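Local coordinates for uncharacterized protein LPG1670 (Legionella pneumophila subsp. pneumophila, PDB 5T2X) that is of unknown function but folds as a predominantly helical, single-chain protein of the DUF5630 family, at residues K124-A127 with Y133-N136; N136-W141 with L158-K163. All coordinates share one frame; numbering follows the deposited sequence.

Contact 1: K124-A127 with Y133-N136; sequences KKSA and YAYN
Two first torsions set up this contact: Y135 carries CG beside its backbone N and anti to the carbonyl carbon (chi1 -76°), which swings the phenol back toward A127, while S126 holds OG anti to the backbone N (chi1 -177°), alongside the methyl of A134. The backbones come closest at the two alanines, with A127 CA 5.1 Å from A134 CA. Both residues at this closest approach are alanines, whose methyls leave room for it. A134 points its CB toward the other helix, into the notch between S126 and A127, where it lies 3.4 Å from S126 OG and 3.5 Å from A127 N. The two methyls meet as well, A127 CB to A134 CB at 4.0 Å.

The Y135 ring also packs on A127. Its CE1 carbon lies 3.7 Å from A127 CB, so the methyl of A127 touches both the phenol and the methyl of A134. Further out, Y135 OH comes within 3.1 Å of A127 O, the carbonyl standing oblique to the ring. The hydroxyl has its established partner in H130 ND1, in the connection between the helices, and this bond fixes the far end of the ring. S126 OG, buried beside an apolar methyl, is satisfied by G97 O of helix 91-111, whose F100 and Y101 also pack against S126.

All four touching residues are buried, and the contact's centre lies about 6 Å from that of the chain. Only five residues separate the segments: the end of helix 117-128 and the start of helix 132-147 are two consecutive helices of an all-helical fold, joined by a short loop and packed alanine to alanine, with the Y135 ring against A127 and its hydroxyl bonded to H130 of the loop.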
ATOM      1  N   LYS A 124       2.915  -4.510  10.087  1.00 24.96           N
ATOM      2  CA  LYS A 124       3.563  -3.220  10.284  1.00 30.46           C
ATOM      3  C   LYS A 124       4.897  -3.137   9.554  1.00 31.35           C
ATOM      4  O   LYS A 124       5.265  -2.061   9.070  1.00 32.06           O
ATOM      5  CB  LYS A 124       3.742  -2.949  11.779  1.00 33.27           C
ATOM      6  CG  LYS A 124       2.422  -2.721  12.501  1.00 46.98           C
ATOM      7  CD  LYS A 124       2.608  -2.462  13.985  1.00 54.09           C
ATOM      8  CE  LYS A 124       1.266  -2.235  14.664  1.00 55.65           C
ATOM      9  NZ  LYS A 124       1.404  -2.030  16.132  1.00 58.35           N
ATOM     10  N   LYS A 125       5.633  -4.248   9.464  1.00 28.31           N
ATOM     11  CA  LYS A 125       6.819  -4.266   8.616  1.00 29.91           C
ATOM     12  C   LYS A 125       6.437  -4.112   7.151  1.00 31.45           C
ATOM     13  O   LYS A 125       7.148  -3.457   6.381  1.00 33.65           O
ATOM     14  CB  LYS A 125       7.608  -5.556   8.837  1.00 22.43           C
ATOM     15  CG  LYS A 125       8.101  -5.746  10.262  1.00 36.84           C
ATOM     16  CD  LYS A 125       8.725  -7.119  10.454  1.00 36.88           C
ATOM     17  CE  LYS A 125       9.987  -7.278   9.623  1.00 50.78           C
ATOM     18  NZ  LYS A 125      11.041  -6.305  10.019  1.00 59.02           N
ATOM     19  N   SER A 126       5.311  -4.707   6.751  1.00 28.01           N
ATOM     20  CA  SER A 126       4.823  -4.531   5.389  1.00 30.30           C
ATOM     21  C   SER A 126       4.370  -3.096   5.150  1.00 27.36           C
ATOM     22  O   SER A 126       4.625  -2.528   4.083  1.00 30.51           O
ATOM     23  CB  SER A 126       3.684  -5.512   5.115  1.00 26.17           C
ATOM     24  OG  SER A 126       3.225  -5.406   3.779  1.00 28.67           O
ATOM     25  N   ALA A 127       3.703  -2.492   6.138  1.00 29.80           N
ATOM     26  CA  ALA A 127       3.288  -1.099   6.010  1.00 31.38           C
ATOM     27  C   ALA A 127       4.479  -0.151   6.042  1.00 33.29           C
ATOM     28  O   ALA A 127       4.414   0.942   5.467  1.00 28.58           O
ATOM     29  CB  ALA A 127       2.296  -0.739   7.115  1.00 29.38           C
ATOM     30  N   TYR A 133      -1.597  -3.623   0.555  1.00 33.07           N
ATOM     31  CA  TYR A 133      -2.283  -4.700   1.260  1.00 27.98           C
ATOM     32  C   TYR A 133      -2.183  -4.518   2.768  1.00 30.58           C
ATOM     33  O   TYR A 133      -3.145  -4.781   3.499  1.00 32.89           O
ATOM     34  CB  TYR A 133      -1.698  -6.053   0.849  1.00 27.40           C
ATOM     35  CG  TYR A 133      -1.645  -6.292  -0.644  1.00 29.94           C
ATOM     36  CD1 TYR A 133      -2.714  -5.956  -1.463  1.00 35.12           C
ATOM     37  CD2 TYR A 133      -0.519  -6.852  -1.234  1.00 32.24           C
ATOM     38  CE1 TYR A 133      -2.664  -6.176  -2.828  1.00 29.65           C
ATOM     39  CE2 TYR A 133      -0.458  -7.074  -2.594  1.00 29.03           C
ATOM     40  CZ  TYR A 133      -1.533  -6.734  -3.387  1.00 38.67           C
ATOM     41  OH  TYR A 133      -1.472  -6.956  -4.743  1.00 42.53           O
ATOM     42  N   ALA A 134      -1.026  -4.063   3.251  1.00 31.32           N
ATOM     43  CA  ALA A 134      -0.842  -3.864   4.684  1.00 30.26           C
ATOM     44  C   ALA A 134      -1.679  -2.696   5.186  1.00 29.29           C
ATOM     45  O   ALA A 134      -2.353  -2.802   6.218  1.00 28.32           O
ATOM     46  CB  ALA A 134       0.636  -3.641   4.998  1.00 26.76           C
ATOM     47  N   TYR A 135      -1.642  -1.566   4.473  1.00 25.21           N
ATOM     48  CA  TYR A 135      -2.458  -0.420   4.861  1.00 27.27           C
ATOM     49  C   TYR A 135      -3.940  -0.772   4.858  1.00 28.65           C
ATOM     50  O   TYR A 135      -4.688  -0.349   5.747  1.00 33.82           O
ATOM     51  CB  TYR A 135      -2.186   0.760   3.927  1.00 26.63           C
ATOM     52  CG  TYR A 135      -0.882   1.476   4.197  1.00 28.93           C
ATOM     53  CD1 TYR A 135      -0.422   1.656   5.494  1.00 27.44           C
ATOM     54  CD2 TYR A 135      -0.109   1.971   3.152  1.00 27.46           C
ATOM     55  CE1 TYR A 135       0.771   2.313   5.748  1.00 30.30           C
ATOM     56  CE2 TYR A 135       1.086   2.629   3.395  1.00 28.28           C
ATOM     57  CZ  TYR A 135       1.521   2.795   4.694  1.00 36.57           C
ATOM     58  OH  TYR A 135       2.707   3.448   4.943  1.00 42.57           O
ATOM     59  N   ASN A 136      -4.380  -1.555   3.871  1.00 34.63           N
ATOM     60  CA  ASN A 136      -5.780  -1.963   3.818  1.00 31.20           C
ATOM     61  C   ASN A 136      -6.134  -2.863   4.996  1.00 30.71           C
ATOM     62  O   ASN A 136      -7.167  -2.672   5.648  1.00 33.88           O
ATOM     63  CB  ASN A 136      -6.067  -2.673   2.494  1.00 36.47           C
ATOM     64  CG  ASN A 136      -7.521  -3.071   2.350  1.00 43.54           C
ATOM     65  OD1 ASN A 136      -8.415  -2.392   2.851  1.00 46.80           O
ATOM     66  ND2 ASN A 136      -7.765  -4.182   1.666  1.00 43.77           N
TER

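Contact 2: N136-W141 with L158-K163; sequences NSLSTW and LHYAQK
N136 O is gripped by S139 OG at 2.8 Å and by T140 N at 3.2 Å, the usual backbone bond of the helix, both donors arriving from the same face of the carbonyl plane. The hydroxyl of S139 stands above that plane, 36° out of it. Its OG lies between the backbone N and the carbonyl carbon and bends back one turn to reach N136 O. The polar end is thus spent within its own helix, and S139 meets the partner helix through carbon, its CB 4.0 Å from Y160 CB.

Every side-chain pair across the contact involves Y160. Its CB points toward helix 132-147, and the ring lies against L138, whose CB sits over one face, 3.8 Å from the Y160 ring centroid and 20° off the normal: a CH-pi contact, displaced toward the CD2–CE2 rim. L138 CD1 continues along the ring and reaches Y160 CE1 at 4.0 Å. At the phenol end the edge of the W141 indole arrives, CZ3 lying 4.1 Å from Y160 OH near the planes of both rings. L138 and W141 also pack against helix 117-128, on L123 and L120 respectively.

The axes of the two short segments pass 8.3 Å apart at 164°, nearly antiparallel, with S139 and Y160 level with each other. This is the packing of an antiparallel helical hairpin, helix 132-147 against helix 153-167, with one tyrosine laid over a leucine at its centre.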
ATOM      1  N   ASN A 136      -4.380  -1.555   3.871  1.00 34.63           N
ATOM      2  CA  ASN A 136      -5.780  -1.963   3.818  1.00 31.20           C
ATOM      3  C   ASN A 136      -6.134  -2.863   4.996  1.00 30.71           C
ATOM      4  O   ASN A 136      -7.167  -2.672   5.648  1.00 33.88           O
ATOM      5  CB  ASN A 136      -6.067  -2.673   2.494  1.00 36.47           C
ATOM      6  CG  ASN A 136      -7.521  -3.071   2.350  1.00 43.54           C
ATOM      7  OD1 ASN A 136      -8.415  -2.392   2.851  1.00 46.80           O
ATOM      8  ND2 ASN A 136      -7.765  -4.182   1.666  1.00 43.77           N
ATOM      9  N   SER A 137      -5.281  -3.847   5.287  1.00 25.55           N
ATOM     10  CA  SER A 137      -5.566  -4.777   6.375  1.00 30.40           C
ATOM     11  C   SER A 137      -5.434  -4.101   7.735  1.00 31.43           C
ATOM     12  O   SER A 137      -6.217  -4.380   8.650  1.00 27.55           O
ATOM     13  CB  SER A 137      -4.639  -5.989   6.279  1.00 26.00           C
ATOM     14  OG  SER A 137      -4.928  -6.937   7.290  1.00 46.71           O
ATOM     15  N   LEU A 138      -4.453  -3.206   7.888  1.00 30.14           N
ATOM     16  CA  LEU A 138      -4.290  -2.508   9.159  1.00 26.91           C
ATOM     17  C   LEU A 138      -5.440  -1.545   9.429  1.00 27.25           C
ATOM     18  O   LEU A 138      -5.833  -1.368  10.587  1.00 31.40           O
ATOM     19  CB  LEU A 138      -2.956  -1.762   9.188  1.00 27.64           C
ATOM     20  CG  LEU A 138      -1.711  -2.609   9.455  1.00 29.56           C
ATOM     21  CD1 LEU A 138      -0.454  -1.772   9.301  1.00 27.39           C
ATOM     22  CD2 LEU A 138      -1.777  -3.226  10.844  1.00 23.64           C
ATOM     23  N   SER A 139      -5.985  -0.912   8.387  1.00 28.37           N
ATOM     24  CA  SER A 139      -7.129  -0.027   8.589  1.00 34.64           C
ATOM     25  C   SER A 139      -8.366  -0.806   9.015  1.00 34.58           C
ATOM     26  O   SER A 139      -9.168  -0.303   9.808  1.00 36.56           O
ATOM     27  CB  SER A 139      -7.415   0.778   7.320  1.00 29.32           C
ATOM     28  OG  SER A 139      -7.827  -0.064   6.259  1.00 45.00           O
ATOM     29  N   THR A 140      -8.536  -2.028   8.505  1.00 29.93           N
ATOM     30  CA  THR A 140      -9.611  -2.885   8.993  1.00 34.97           C
ATOM     31  C   THR A 140      -9.387  -3.262  10.454  1.00 30.63           C
ATOM     32  O   THR A 140     -10.330  -3.260  11.254  1.00 34.40           O
ATOM     33  CB  THR A 140      -9.719  -4.140   8.125  1.00 26.19           C
ATOM     34  OG1 THR A 140     -10.063  -3.767   6.786  1.00 31.94           O
ATOM     35  CG2 THR A 140     -10.782  -5.083   8.675  1.00 30.22           C
ATOM     36  N   TRP A 141      -8.142  -3.576  10.817  1.00 30.16           N
ATOM     37  CA  TRP A 141      -7.822  -3.914  12.200  1.00 24.82           C
ATOM     38  C   TRP A 141      -8.144  -2.759  13.139  1.00 29.99           C
ATOM     39  O   TRP A 141      -8.762  -2.952  14.191  1.00 35.38           O
ATOM     40  CB  TRP A 141      -6.348  -4.306  12.306  1.00 25.55           C
ATOM     41  CG  TRP A 141      -5.800  -4.292  13.699  1.00 28.56           C
ATOM     42  CD1 TRP A 141      -6.033  -5.210  14.682  1.00 24.50           C
ATOM     43  CD2 TRP A 141      -4.905  -3.323  14.260  1.00 31.52           C
ATOM     44  NE1 TRP A 141      -5.347  -4.867  15.821  1.00 26.76           N
ATOM     45  CE2 TRP A 141      -4.646  -3.713  15.588  1.00 33.17           C
ATOM     46  CE3 TRP A 141      -4.301  -2.162  13.767  1.00 32.37           C
ATOM     47  CZ2 TRP A 141      -3.810  -2.983  16.432  1.00 28.37           C
ATOM     48  CZ3 TRP A 141      -3.471  -1.438  14.606  1.00 32.42           C
ATOM     49  CH2 TRP A 141      -3.233  -1.851  15.922  1.00 29.63           C
ATOM     50  N   LEU A 158      -7.982   5.990   9.861  1.00 34.31           N
ATOM     51  CA  LEU A 158      -7.882   6.993   8.809  1.00 30.03           C
ATOM     52  C   LEU A 158      -6.433   7.250   8.418  1.00 30.40           C
ATOM     53  O   LEU A 158      -6.154   7.573   7.259  1.00 30.27           O
ATOM     54  CB  LEU A 158      -8.555   8.289   9.257  1.00 27.93           C
ATOM     55  CG  LEU A 158      -8.938   9.264   8.146  1.00 33.83           C
ATOM     56  CD1 LEU A 158      -9.914   8.603   7.187  1.00 39.90           C
ATOM     57  CD2 LEU A 158      -9.538  10.528   8.736  1.00 39.26           C
ATOM     58  N   HIS A 159      -5.501   7.108   9.364  1.00 27.22           N
ATOM     59  CA  HIS A 159      -4.091   7.313   9.048  1.00 32.45           C
ATOM     60  C   HIS A 159      -3.586   6.271   8.058  1.00 32.45           C
ATOM     61  O   HIS A 159      -2.844   6.600   7.124  1.00 32.48           O
ATOM     62  CB  HIS A 159      -3.254   7.280  10.324  1.00 26.00           C
ATOM     63  CG  HIS A 159      -1.779   7.278  10.072  1.00 41.44           C
ATOM     64  ND1 HIS A 159      -1.109   8.370   9.565  1.00 42.03           N
ATOM     65  CD2 HIS A 159      -0.846   6.311  10.247  1.00 39.05           C
ATOM     66  CE1 HIS A 159       0.174   8.079   9.444  1.00 41.44           C
ATOM     67  NE2 HIS A 159       0.360   6.836   9.850  1.00 42.72           N
ATOM     68  N   TYR A 160      -3.967   5.007   8.251  1.00 29.76           N
ATOM     69  CA  TYR A 160      -3.521   3.960   7.339  1.00 28.68           C
ATOM     70  C   TYR A 160      -4.099   4.163   5.946  1.00 29.92           C
ATOM     71  O   TYR A 160      -3.416   3.922   4.944  1.00 28.79           O
ATOM     72  CB  TYR A 160      -3.900   2.586   7.890  1.00 29.85           C
ATOM     73  CG  TYR A 160      -3.130   2.194   9.132  1.00 32.98           C
ATOM     74  CD1 TYR A 160      -1.763   2.427   9.227  1.00 31.30           C
ATOM     75  CD2 TYR A 160      -3.770   1.599  10.212  1.00 26.41           C
ATOM     76  CE1 TYR A 160      -1.054   2.072  10.362  1.00 28.99           C
ATOM     77  CE2 TYR A 160      -3.069   1.243  11.350  1.00 29.65           C
ATOM     78  CZ  TYR A 160      -1.712   1.481  11.420  1.00 34.32           C
ATOM     79  OH  TYR A 160      -1.013   1.127  12.552  1.00 40.42           O
ATOM     80  N   ALA A 161      -5.353   4.613   5.863  1.00 30.74           N
ATOM     81  CA  ALA A 161      -5.952   4.895   4.563  1.00 30.60           C
ATOM     82  C   ALA A 161      -5.315   6.120   3.916  1.00 33.13           C
ATOM     83  O   ALA A 161      -5.165   6.170   2.689  1.00 35.45           O
ATOM     84  CB  ALA A 161      -7.460   5.084   4.711  1.00 25.81           C
ATOM     85  N   GLN A 162      -4.936   7.115   4.722  1.00 38.44           N
ATOM     86  CA  GLN A 162      -4.280   8.299   4.178  1.00 34.71           C
ATOM     87  C   GLN A 162      -2.908   7.956   3.612  1.00 38.22           C
ATOM     88  O   GLN A 162      -2.502   8.496   2.577  1.00 36.17           O
ATOM     89  CB  GLN A 162      -4.166   9.374   5.258  1.00 32.23           C
ATOM     90  CG  GLN A 162      -3.393  10.612   4.836  1.00 49.51           C
ATOM     91  CD  GLN A 162      -3.406  11.696   5.899  1.00 75.61           C
ATOM     92  OE1 GLN A 162      -4.136  11.605   6.886  1.00 73.73           O
ATOM     93  NE2 GLN A 162      -2.595  12.728   5.699  1.00 82.57           N
ATOM     94  N   LYS A 163      -2.177   7.062   4.282  1.00 30.05           N
ATOM     95  CA  LYS A 163      -0.894   6.616   3.754  1.00 32.24           C
ATOM     96  C   LYS A 163      -1.063   5.866   2.439  1.00 35.51           C
ATOM     97  O   LYS A 163      -0.208   5.969   1.554  1.00 33.33           O
ATOM     98  CB  LYS A 163      -0.177   5.744   4.785  1.00 30.06           C
ATOM     99  CG  LYS A 163       0.660   6.532   5.779  1.00 33.24           C
ATOM    100  CD  LYS A 163       1.820   7.215   5.071  1.00 48.31           C
ATOM    101  CE  LYS A 163       2.664   8.027   6.033  1.00 53.64           C
ATOM    102  NZ  LYS A 163       3.783   8.710   5.330  1.00 54.52           N
TER

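In the fold
Helix 132-147 runs through both contacts: its first turn meets helix 117-128 in contact 1, the following ones meet helix 153-167 in contact 2, and N136 belongs to both segments. The centres lie only 8 Å apart, and the two interfaces touch directly. Y135 is one bridge, its CZ 3.4 Å from K163 CB and its CB 3.5 Å from Y160 O. L138 is the other, with CD1 3.7 Å from A127 CB. Three successive helices therefore share one continuous patch of core, one that helix 169-185 extends through L175 beside S139. With the function unknown, the two contacts can be placed only in the fold, joining three consecutive helices.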